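Local coordinates for SusD superfamily protein (Bacteroides thetaiotaomicron, PDB 3MCX) that is of unknown function but, as a SusD-family protein of the outer membrane that binds zinc, probably helps to capture glycans at the cell surface, at residues 200-205 with 225-230; 217-222 with 368-373; 237-242 with 353-358; 358-363 with 378-383. One frame throughout, in Å; residues are numbered along the deposited sequence.

Contact 1. Residues 200-205 with 225-230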
# COMPACT_ATOMS: atom_id res chain seq x y z
N ASN A 200 12.54 0.18 -10.84
CA ASN A 200 13.56 1.05 -11.40
C ASN A 200 13.82 2.26 -10.48
O ASN A 200 13.27 2.34 -9.38
CB ASN A 200 13.19 1.47 -12.83
CG ASN A 200 12.02 2.46 -12.89
OD1 ASN A 200 11.47 2.85 -11.85
ND2 ASN A 200 11.64 2.85 -14.12
N TYR A 201 14.68 3.17 -10.94
CA TYR A 201 15.08 4.33 -10.14
C TYR A 201 13.85 5.16 -9.73
O TYR A 201 13.77 5.61 -8.58
CB TYR A 201 16.11 5.18 -10.93
CG TYR A 201 16.47 6.48 -10.27
CD1 TYR A 201 15.74 7.63 -10.51
CD2 TYR A 201 17.55 6.54 -9.39
CE1 TYR A 201 16.10 8.83 -9.88
CE2 TYR A 201 17.92 7.73 -8.78
CZ TYR A 201 17.18 8.85 -9.03
OH TYR A 201 17.56 10.00 -8.40
N TRP A 202 12.96 5.37 -10.69
CA TRP A 202 11.77 6.21 -10.47
C TRP A 202 10.85 5.59 -9.42
O TRP A 202 10.36 6.31 -8.54
CB TRP A 202 11.05 6.49 -11.81
CG TRP A 202 12.04 6.98 -12.80
CD1 TRP A 202 12.53 6.30 -13.88
CD2 TRP A 202 12.78 8.20 -12.73
NE1 TRP A 202 13.48 7.04 -14.50
CE2 TRP A 202 13.68 8.21 -13.80
CE3 TRP A 202 12.76 9.30 -11.86
CZ2 TRP A 202 14.56 9.27 -14.05
CZ3 TRP A 202 13.61 10.35 -12.10
CH2 TRP A 202 14.52 10.33 -13.18
N ALA A 203 10.64 4.28 -9.49
CA ALA A 203 9.86 3.57 -8.49
C ALA A 203 10.49 3.71 -7.10
O ALA A 203 9.80 3.91 -6.10
CB ALA A 203 9.75 2.08 -8.84
N ALA A 204 11.79 3.52 -7.03
CA ALA A 204 12.49 3.60 -5.76
C ALA A 204 12.43 5.00 -5.12
O ALA A 204 12.20 5.13 -3.92
CB ALA A 204 13.96 3.11 -5.88
N GLN A 205 12.59 6.05 -5.91
CA GLN A 205 12.44 7.40 -5.37
C GLN A 205 10.99 7.65 -4.97
O GLN A 205 10.77 8.30 -3.95
CB GLN A 205 12.92 8.45 -6.39
CG GLN A 205 14.42 8.65 -6.44
CD GLN A 205 14.92 9.44 -5.23
OE1 GLN A 205 14.89 8.96 -4.10
NE2 GLN A 205 15.36 10.67 -5.46
N ALA A 225 10.10 13.00 -4.12
CA ALA A 225 8.90 13.10 -4.96
C ALA A 225 9.18 14.02 -6.14
O ALA A 225 8.85 13.70 -7.26
CB ALA A 225 7.68 13.58 -4.15
N THR A 226 9.80 15.17 -5.90
CA THR A 226 10.05 16.11 -7.01
C THR A 226 11.10 15.62 -7.99
O THR A 226 11.08 16.00 -9.16
CB THR A 226 10.34 17.56 -6.53
OG1 THR A 226 11.46 17.58 -5.64
CG2 THR A 226 9.12 18.19 -5.87
N ASP A 227 12.04 14.80 -7.53
CA ASP A 227 12.94 14.14 -8.47
C ASP A 227 12.11 13.37 -9.50
O ASP A 227 12.30 13.58 -10.71
CB ASP A 227 13.90 13.22 -7.72
CG ASP A 227 14.99 12.60 -8.60
OD1 ASP A 227 15.22 13.02 -9.74
OD2 ASP A 227 15.64 11.68 -8.08
N VAL A 228 11.16 12.56 -9.04
CA VAL A 228 10.31 11.80 -9.97
C VAL A 228 9.50 12.74 -10.88
O VAL A 228 9.46 12.56 -12.10
CB VAL A 228 9.38 10.84 -9.22
CG1 VAL A 228 8.46 10.10 -10.24
CG2 VAL A 228 10.21 9.86 -8.35
N ILE A 229 8.85 13.73 -10.28
CA ILE A 229 7.96 14.64 -11.00
C ILE A 229 8.72 15.42 -12.07
O ILE A 229 8.27 15.48 -13.22
CB ILE A 229 7.30 15.61 -10.03
CG1 ILE A 229 6.32 14.88 -9.12
CG2 ILE A 229 6.56 16.78 -10.79
CD1 ILE A 229 5.91 15.71 -7.89
N LYS A 230 9.87 15.98 -11.70
CA LYS A 230 10.61 16.89 -12.58
C LYS A 230 11.52 16.19 -13.58
O LYS A 230 11.75 16.70 -14.67
CB LYS A 230 11.49 17.85 -11.75
CG LYS A 230 10.71 18.89 -10.95
CD LYS A 230 11.58 19.51 -9.84
CE LYS A 230 10.85 20.61 -9.06
NZ LYS A 230 10.33 21.71 -9.93

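Contact 2. Residues 217-222 with 368-373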
# COMPACT_ATOMS: atom_id res chain seq x y z
N GLU A 217 9.65 13.33 7.64
CA GLU A 217 10.87 13.89 7.02
C GLU A 217 10.45 14.62 5.74
O GLU A 217 10.66 14.13 4.60
CB GLU A 217 11.90 12.81 6.71
CG GLU A 217 12.57 12.26 7.97
CD GLU A 217 13.63 13.15 8.54
OE1 GLU A 217 14.01 14.20 7.94
OE2 GLU A 217 14.11 12.78 9.64
N TYR A 218 9.82 15.77 5.94
CA TYR A 218 9.11 16.42 4.83
C TYR A 218 10.03 16.91 3.72
O TYR A 218 9.70 16.72 2.55
CB TYR A 218 8.20 17.55 5.33
CG TYR A 218 7.21 17.08 6.38
CD1 TYR A 218 6.27 16.12 6.08
CD2 TYR A 218 7.25 17.60 7.67
CE1 TYR A 218 5.36 15.66 7.07
CE2 TYR A 218 6.38 17.16 8.64
CZ TYR A 218 5.46 16.21 8.35
OH TYR A 218 4.58 15.77 9.33
N GLN A 219 11.15 17.55 4.05
CA GLN A 219 12.08 17.97 3.00
C GLN A 219 12.59 16.75 2.19
O GLN A 219 12.67 16.82 0.96
CB GLN A 219 13.25 18.75 3.57
CG GLN A 219 14.16 19.33 2.50
CD GLN A 219 13.46 20.33 1.60
OE1 GLN A 219 12.83 21.28 2.08
NE2 GLN A 219 13.57 20.13 0.29
N LYS A 220 13.00 15.67 2.86
CA LYS A 220 13.48 14.47 2.14
C LYS A 220 12.38 13.87 1.27
O LYS A 220 12.64 13.40 0.16
CB LYS A 220 14.03 13.42 3.10
CG LYS A 220 15.24 13.90 3.87
CD LYS A 220 15.58 12.98 4.99
CE LYS A 220 16.90 13.35 5.58
NZ LYS A 220 17.99 13.29 4.55
N ALA A 221 11.15 13.84 1.79
CA ALA A 221 10.01 13.36 1.01
C ALA A 221 9.83 14.22 -0.23
O ALA A 221 9.57 13.70 -1.34
CB ALA A 221 8.73 13.32 1.86
N TYR A 222 9.90 15.53 -0.03
CA TYR A 222 9.73 16.48 -1.13
C TYR A 222 10.81 16.31 -2.19
O TYR A 222 10.52 16.36 -3.40
CB TYR A 222 9.73 17.94 -0.61
CG TYR A 222 9.16 18.95 -1.59
CD1 TYR A 222 7.78 19.11 -1.71
CD2 TYR A 222 9.98 19.72 -2.38
CE1 TYR A 222 7.24 20.02 -2.60
CE2 TYR A 222 9.45 20.66 -3.27
CZ TYR A 222 8.07 20.77 -3.37
OH TYR A 222 7.51 21.68 -4.25
N LEU A 368 3.49 21.54 2.00
CA LEU A 368 2.66 22.27 2.94
C LEU A 368 3.18 22.09 4.37
O LEU A 368 3.31 23.05 5.09
CB LEU A 368 1.21 21.84 2.85
CG LEU A 368 0.24 22.66 3.70
CD1 LEU A 368 0.21 24.11 3.28
CD2 LEU A 368 -1.14 22.07 3.60
N LYS A 369 3.52 20.86 4.73
CA LYS A 369 4.00 20.56 6.09
C LYS A 369 5.34 21.22 6.40
O LYS A 369 5.56 21.71 7.52
CB LYS A 369 4.07 19.05 6.32
CG LYS A 369 2.71 18.35 6.46
CD LYS A 369 1.89 18.82 7.66
CE LYS A 369 2.54 18.54 9.00
NZ LYS A 369 1.76 19.16 10.14
N LYS A 370 6.23 21.29 5.41
CA LYS A 370 7.57 21.87 5.67
C LYS A 370 7.57 23.40 5.63
O LYS A 370 8.47 24.05 6.15
CB LYS A 370 8.62 21.29 4.72
CG LYS A 370 8.62 21.86 3.30
CD LYS A 370 9.36 20.93 2.32
CE LYS A 370 9.61 21.59 0.96
NZ LYS A 370 10.66 22.63 0.95
N GLY A 371 6.55 23.98 5.00
CA GLY A 371 6.35 25.43 5.04
C GLY A 371 7.15 26.26 4.05
O GLY A 371 7.19 27.48 4.15
N THR A 372 7.82 25.58 3.12
CA THR A 372 8.53 26.22 2.02
C THR A 372 8.21 25.47 0.74
O THR A 372 7.72 24.37 0.78
CB THR A 372 10.05 26.27 2.23
OG1 THR A 372 10.58 24.96 2.43
CG2 THR A 372 10.41 27.18 3.44
N ASP A 373 8.53 26.09 -0.39
CA ASP A 373 8.08 25.63 -1.73
C ASP A 373 6.56 25.51 -1.79
O ASP A 373 6.02 24.64 -2.48
CB ASP A 373 8.78 24.33 -2.15
CG ASP A 373 10.29 24.49 -2.23
OD1 ASP A 373 10.78 25.36 -3.01
OD2 ASP A 373 10.99 23.75 -1.51
O HOH W 1 13.09 22.19 -1.73

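Contact 3. Residues 237-242 with 353-358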
# COMPACT_ATOMS: atom_id res chain seq x y z
N GLN A 237 3.18 9.82 -17.07
CA GLN A 237 2.23 10.92 -17.31
C GLN A 237 1.02 10.74 -16.42
O GLN A 237 0.49 9.63 -16.34
CB GLN A 237 1.71 10.90 -18.76
CG GLN A 237 2.60 11.45 -19.83
CD GLN A 237 1.89 11.53 -21.18
OE1 GLN A 237 0.66 11.33 -21.27
NE2 GLN A 237 2.64 11.81 -22.23
N LEU A 238 0.53 11.82 -15.80
CA LEU A 238 -0.74 11.78 -15.08
C LEU A 238 -1.89 11.47 -16.06
O LEU A 238 -1.89 11.93 -17.22
CB LEU A 238 -1.00 13.13 -14.36
CG LEU A 238 -0.10 13.43 -13.17
CD1 LEU A 238 -0.39 14.84 -12.70
CD2 LEU A 238 -0.28 12.42 -12.02
N TYR A 239 -2.86 10.69 -15.59
CA TYR A 239 -4.06 10.41 -16.40
C TYR A 239 -4.88 11.67 -16.59
O TYR A 239 -5.09 12.44 -15.65
CB TYR A 239 -4.94 9.33 -15.76
CG TYR A 239 -4.17 8.03 -15.54
CD1 TYR A 239 -3.37 7.49 -16.55
CD2 TYR A 239 -4.24 7.37 -14.34
CE1 TYR A 239 -2.66 6.33 -16.35
CE2 TYR A 239 -3.51 6.21 -14.11
CZ TYR A 239 -2.73 5.69 -15.15
OH TYR A 239 -1.94 4.58 -14.97
N SER A 240 -5.36 11.86 -17.81
CA SER A 240 -6.32 12.94 -18.11
C SER A 240 -7.70 12.54 -17.57
O SER A 240 -7.98 11.37 -17.29
CB SER A 240 -6.45 13.16 -19.61
OG SER A 240 -7.07 12.03 -20.22
N TYR A 241 -8.58 13.53 -17.49
CA TYR A 241 -9.97 13.30 -17.11
C TYR A 241 -10.63 12.32 -18.09
O TYR A 241 -11.40 11.43 -17.69
CB TYR A 241 -10.68 14.65 -17.13
CG TYR A 241 -12.10 14.65 -16.64
CD1 TYR A 241 -13.14 14.27 -17.46
CD2 TYR A 241 -12.40 15.07 -15.35
CE1 TYR A 241 -14.45 14.29 -16.99
CE2 TYR A 241 -13.70 15.10 -14.89
CZ TYR A 241 -14.70 14.71 -15.70
OH TYR A 241 -15.99 14.72 -15.21
N GLU A 242 -10.30 12.49 -19.37
CA GLU A 242 -10.89 11.70 -20.45
C GLU A 242 -10.46 10.23 -20.37
O GLU A 242 -11.26 9.34 -20.59
CB GLU A 242 -10.51 12.31 -21.79
CG GLU A 242 -11.19 13.65 -22.02
CD GLU A 242 -10.49 14.90 -21.40
OE1 GLU A 242 -9.41 14.85 -20.71
OE2 GLU A 242 -11.10 15.99 -21.65
N ILE A 353 1.85 -1.02 -7.28
CA ILE A 353 2.40 -0.76 -5.96
C ILE A 353 2.50 0.74 -5.68
O ILE A 353 2.20 1.17 -4.57
CB ILE A 353 3.78 -1.45 -5.81
CG1 ILE A 353 3.71 -2.94 -6.11
CG2 ILE A 353 4.40 -1.16 -4.40
CD1 ILE A 353 2.76 -3.74 -5.21
N ILE A 354 2.92 1.53 -6.66
CA ILE A 354 2.93 2.98 -6.52
C ILE A 354 2.80 3.62 -7.89
O ILE A 354 3.33 3.13 -8.88
CB ILE A 354 4.20 3.47 -5.74
CG1 ILE A 354 4.13 4.97 -5.43
CG2 ILE A 354 5.47 3.11 -6.48
CD1 ILE A 354 5.02 5.39 -4.25
N ARG A 355 2.05 4.71 -7.95
CA ARG A 355 1.84 5.43 -9.20
C ARG A 355 1.99 6.95 -9.02
O ARG A 355 2.04 7.49 -7.92
CB ARG A 355 0.50 5.07 -9.83
CG ARG A 355 -0.70 5.51 -9.07
CD ARG A 355 -1.97 5.06 -9.79
NE ARG A 355 -3.18 5.32 -9.00
CZ ARG A 355 -3.95 6.42 -9.04
NH1 ARG A 355 -3.78 7.38 -9.95
NH2 ARG A 355 -4.96 6.52 -8.20
N LEU A 356 2.08 7.62 -10.16
CA LEU A 356 2.48 9.01 -10.18
C LEU A 356 1.54 9.91 -9.37
O LEU A 356 2.01 10.87 -8.78
CB LEU A 356 2.59 9.47 -11.63
CG LEU A 356 3.33 10.77 -11.92
CD1 LEU A 356 4.78 10.73 -11.38
CD2 LEU A 356 3.29 11.14 -13.40
N SER A 357 0.22 9.67 -9.38
CA SER A 357 -0.68 10.56 -8.61
C SER A 357 -0.26 10.60 -7.13
O SER A 357 -0.33 11.68 -6.50
CB SER A 357 -2.15 10.14 -8.69
OG SER A 357 -2.74 10.46 -9.94
N GLU A 358 0.16 9.46 -6.57
CA GLU A 358 0.56 9.45 -5.16
C GLU A 358 1.78 10.33 -4.97
O GLU A 358 1.90 11.02 -3.95
CB GLU A 358 0.85 8.04 -4.63
CG GLU A 358 1.32 8.06 -3.20
CD GLU A 358 1.74 6.71 -2.65
OE1 GLU A 358 1.33 5.70 -3.23
OE2 GLU A 358 2.50 6.67 -1.67

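Contact 4. Residues 358-363 with 378-383. With ZN (zinc ion), chain E.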
# COMPACT_ATOMS: atom_id res chain seq x y z
N GLU A 358 0.16 9.46 -6.57
CA GLU A 358 0.56 9.45 -5.16
C GLU A 358 1.78 10.33 -4.97
O GLU A 358 1.90 11.02 -3.95
CB GLU A 358 0.85 8.04 -4.63
CG GLU A 358 1.32 8.06 -3.20
CD GLU A 358 1.74 6.71 -2.65
OE1 GLU A 358 1.33 5.70 -3.23
OE2 GLU A 358 2.50 6.67 -1.67
N VAL A 359 2.68 10.29 -5.93
CA VAL A 359 3.93 11.05 -5.85
C VAL A 359 3.62 12.56 -5.83
O VAL A 359 4.19 13.30 -5.04
CB VAL A 359 4.91 10.68 -7.00
CG1 VAL A 359 6.14 11.57 -6.94
CG2 VAL A 359 5.31 9.20 -6.92
N TYR A 360 2.73 13.01 -6.71
CA TYR A 360 2.31 14.42 -6.70
C TYR A 360 1.66 14.79 -5.35
O TYR A 360 1.93 15.87 -4.83
CB TYR A 360 1.34 14.71 -7.86
CG TYR A 360 1.98 15.01 -9.20
CD1 TYR A 360 2.62 14.03 -9.95
CD2 TYR A 360 1.94 16.30 -9.70
CE1 TYR A 360 3.20 14.34 -11.16
CE2 TYR A 360 2.51 16.62 -10.92
CZ TYR A 360 3.16 15.64 -11.64
OH TYR A 360 3.74 16.01 -12.86
N LEU A 361 0.82 13.92 -4.82
CA LEU A 361 0.14 14.17 -3.54
C LEU A 361 1.13 14.18 -2.37
O LEU A 361 1.02 15.02 -1.48
CB LEU A 361 -1.03 13.17 -3.35
CG LEU A 361 -2.20 13.41 -4.31
CD1 LEU A 361 -3.04 12.14 -4.43
CD2 LEU A 361 -3.02 14.70 -3.91
N ASN A 362 2.11 13.30 -2.42
CA ASN A 362 3.20 13.27 -1.43
C ASN A 362 3.97 14.57 -1.46
O ASN A 362 4.28 15.14 -0.42
CB ASN A 362 4.18 12.11 -1.70
CG ASN A 362 3.60 10.75 -1.35
OD1 ASN A 362 2.52 10.63 -0.78
ND2 ASN A 362 4.35 9.67 -1.72
N ALA A 363 4.29 15.06 -2.66
CA ALA A 363 4.94 16.37 -2.76
C ALA A 363 4.08 17.50 -2.19
O ALA A 363 4.58 18.39 -1.51
CB ALA A 363 5.35 16.67 -4.24
N GLN A 378 1.41 23.55 -3.95
CA GLN A 378 0.01 23.82 -4.26
C GLN A 378 -0.27 23.46 -5.73
O GLN A 378 -1.30 22.85 -6.06
CB GLN A 378 -0.24 25.29 -3.88
CG GLN A 378 -1.14 26.08 -4.68
CD GLN A 378 -1.02 27.55 -4.30
OE1 GLN A 378 -0.42 27.89 -3.27
NE2 GLN A 378 -1.57 28.40 -5.11
N GLY A 379 0.69 23.75 -6.59
CA GLY A 379 0.60 23.40 -8.01
C GLY A 379 0.46 21.91 -8.20
O GLY A 379 -0.30 21.47 -9.06
N TYR A 380 1.18 21.13 -7.40
CA TYR A 380 1.10 19.67 -7.56
C TYR A 380 -0.26 19.13 -7.14
O TYR A 380 -0.79 18.19 -7.76
CB TYR A 380 2.22 18.96 -6.78
CG TYR A 380 3.61 19.28 -7.28
CD1 TYR A 380 3.89 19.41 -8.64
CD2 TYR A 380 4.67 19.45 -6.38
CE1 TYR A 380 5.18 19.70 -9.08
CE2 TYR A 380 5.95 19.72 -6.81
CZ TYR A 380 6.21 19.84 -8.16
OH TYR A 380 7.50 20.11 -8.60
N LEU A 381 -0.84 19.70 -6.09
CA LEU A 381 -2.21 19.34 -5.72
C LEU A 381 -3.16 19.68 -6.87
O LEU A 381 -4.01 18.87 -7.22
CB LEU A 381 -2.67 20.06 -4.45
CG LEU A 381 -4.09 19.65 -4.01
CD1 LEU A 381 -4.22 18.14 -3.74
CD2 LEU A 381 -4.57 20.53 -2.82
N ASN A 382 -2.99 20.85 -7.45
CA ASN A 382 -3.85 21.29 -8.55
C ASN A 382 -3.65 20.45 -9.82
O ASN A 382 -4.59 20.28 -10.60
CB ASN A 382 -3.71 22.78 -8.81
CG ASN A 382 -4.44 23.61 -7.77
OD1 ASN A 382 -5.40 23.13 -7.14
ND2 ASN A 382 -3.98 24.85 -7.55
N ASP A 383 -2.46 19.88 -10.00
CA ASP A 383 -2.22 18.93 -11.11
C ASP A 383 -3.13 17.72 -11.01
O ASP A 383 -3.53 17.17 -12.02
CB ASP A 383 -0.76 18.47 -11.14
CG ASP A 383 0.15 19.46 -11.83
OD1 ASP A 383 -0.25 19.98 -12.89
OD2 ASP A 383 1.27 19.73 -11.31
ZN ZN E . 0.96 20.95 -14.21

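Contact 1. Residues 200-205 with 225-230
Three side chains of helix 201-214 face Asp-227 and Val-228 of helix 218-231. Tyr-201, Trp-202 and Gln-205 each cross Asp-227 at about a right angle. The carboxylate oxygen OD2 of Asp-227 takes two bonds from different sides. Tyr-201 OH donates to Asp-227 OD2 at 2.6 Å, on the syn lone pair of that oxygen. Gln-205 NE2 donates to Asp-227 OD2 at 2.8 Å on the anti lone pair, with a nearly straight N-H...O angle of 173°. The oxygen lies in the amide plane of Gln-205, and a bend at chi2 (-75°) folds that side chain back to bring NE2 there. Two donors on one oxygen should stabilise the charged form of Asp-227. Its OD1 is taken by Asn-231.

Trp-202 lies beside this polar group. Its CZ3 is 3.8 Å from Asp-227 O, and the edge of the Tyr-201 ring stands over one face of the indole. Trp-202 NE1 bonds Gln-192 O. Val-228 CG2 packs 3.6 Å from both Trp-202 O and Gln-205 CB. Asn-200 caps the start of the first helix, its OD1 accepting from Ala-203 N at 2.9 Å. The axes of 201-205 and 225-230 approach to 9.1 Å, their directions 144° apart. Two successive, roughly antiparallel helices packed in this way form a helical hairpin, consistent with the TPR-like helical fold of the SusD family.

Contact 2. Residues 217-222 with 368-373
Lys-370 carries the polar half of this surface contact. Its CG takes the crowded position between the backbone N and the carbonyl carbon (chi1 78°). The chain runs extended and turns only at chi4, which brings NZ in among three oxygens. Lys-370 NZ donates to Gln-219 OE1 at 2.8 Å, in the carbonyl plane on a lone pair. Lys-370 NZ also donates to Thr-372 OG1 at 2.8 Å. A third bond, Lys-370 NZ to Asp-373 OD2 at 2.7 Å, is part of a salt bridge. Gln-219 reaches it through a bend at chi2 (62°), and a water joins Gln-219 NE2 to Asp-373 OD2.

The Tyr-222 ring lies under the lysine. Lys-370 CE sits over its face, 4.0 Å from the centroid of the Tyr-222 ring, and Lys-370 NZ makes a longer cation-pi contact with it at 4.9 Å. The Asp-373 carboxylate lies almost parallel to this ring. Tyr-222 OH bonds Glu-376.

Tyr-218 receives the other lysine. Lys-369 CB stands squarely over the ring centre, 3.5 Å from the centroid of Tyr-218. Bends at chi2 and chi3 fold that lysine along the ring, and Lys-369 CE meets Tyr-218 OH at 3.5 Å. The contact joins the first turn of helix 218-231 to the last turn of helix 356-370 and the turn before helix 374-385, with Leu-213 of helix 201-214 also packing on Tyr-218.

Contact 3. Residues 237-242 with 353-358
Residues 237-242 form an irregular loop that passes the point where strand 351-355 runs straight into helix 356-370, and the CA atoms of Leu-238 and Leu-356 are 6.5 Å apart. Leu-238 and Leu-356 carry the packing about equally. Their side chains cross at about a right angle, with Leu-238 CD2 4.0 Å from Leu-356 CG. Leu-356 has CG anti to the backbone N (chi1 -165°). This sends Leu-356 CD2 against the loop backbone, 3.7 Å from Leu-238 N. Leu-238 CD2 also rests 3.8 Å from Ser-357 OG. No hydrogen bond crosses the two segments.

Strand 351-355 pairs with strand 256-260 in a two-stranded antiparallel sheet. A classic beta bulge sets Ile-353 and Ile-354 together opposite Phe-258. The bulge lies just before the helix starts.

Arg-355, the N-cap residue, points toward the loop. Arg-355 NH1 is 4.3 Å from Tyr-239 CE2 and approaches the ring obliquely. Its guanidinium forms salt bridges with Glu-255, Glu-413 and Glu-417. Glu-255 joins both sides of the contact: its OE1 also accepts from Ser-357 OG, and its OE2 accepts from Tyr-239 N. Leu-238 also touches Asp-383, which binds zinc.

Contact 4. Residues 358-363 with 378-383
The tight part of this contact lies where the axes of 358-363 and 378-383 come within 8.1 Å, their directions 149° apart. Tyr-360 and Tyr-380 meet obliquely. Their ring planes are 86° apart, and Tyr-360 CD2 lies 3.8 Å from Tyr-380 CD1. Ala-363 CB packs 3.6 Å from Tyr-380 CD2, and its small size lets the ring come close to the helix. Tyr-380 CB rests on the backbone oxygen of Tyr-360. Leu-361 and Leu-381 leave their helices away from each other but meet at their tips, CD2 of Leu-361 to CD1 of Leu-381 at 3.6 Å. Asp-383 is polar but part of this tight region. Asp-383 OD2 lies in the plane of the Tyr-360 ring at its edge, 3.4 Å from Tyr-360 CE2. Asp-383 OD1 binds a zinc ion at 2.0 Å; OD2 is 3.2 Å from it, so coordination is by one oxygen. The zinc probably draws charge from the carboxylate.

The loose side is partly exposed: Gln-378, Gly-379 and Asn-382 do not meet 358-363, and Gln-378 bonds Thr-398 while Asn-382 bonds Val-396.

Helix 403-414 covers the two leucines. Helix 218-231 packs on both tyrosines, through Ile-229 on Tyr-360 and Thr-226 on Tyr-380.

How the contacts relate
From the N terminus, contact 1 closes a short, mostly helical hairpin of helices 201-214 and 218-231. Contact 2 starts on the same second helix, before contact 1 is complete, so the two cross. It closes a much longer loop, to the end of helix 356-370. Contact 3 falls wholly within that loop and closes 110 residues of it. Contact 4 follows in series, shares Glu-358 with contact 3, crosses contact 2, and closes a loop of 14 residues between helices 356-370 and 374-385. Val-228 packs on Leu-356, Ile-229 touches Tyr-360, and Tyr-222 touches Tyr-380. Together they tie two pairs of neighbouring helices, 201-214 with 218-231 and 356-370 with 374-385, to strand 351-355 and the loop around 237-242.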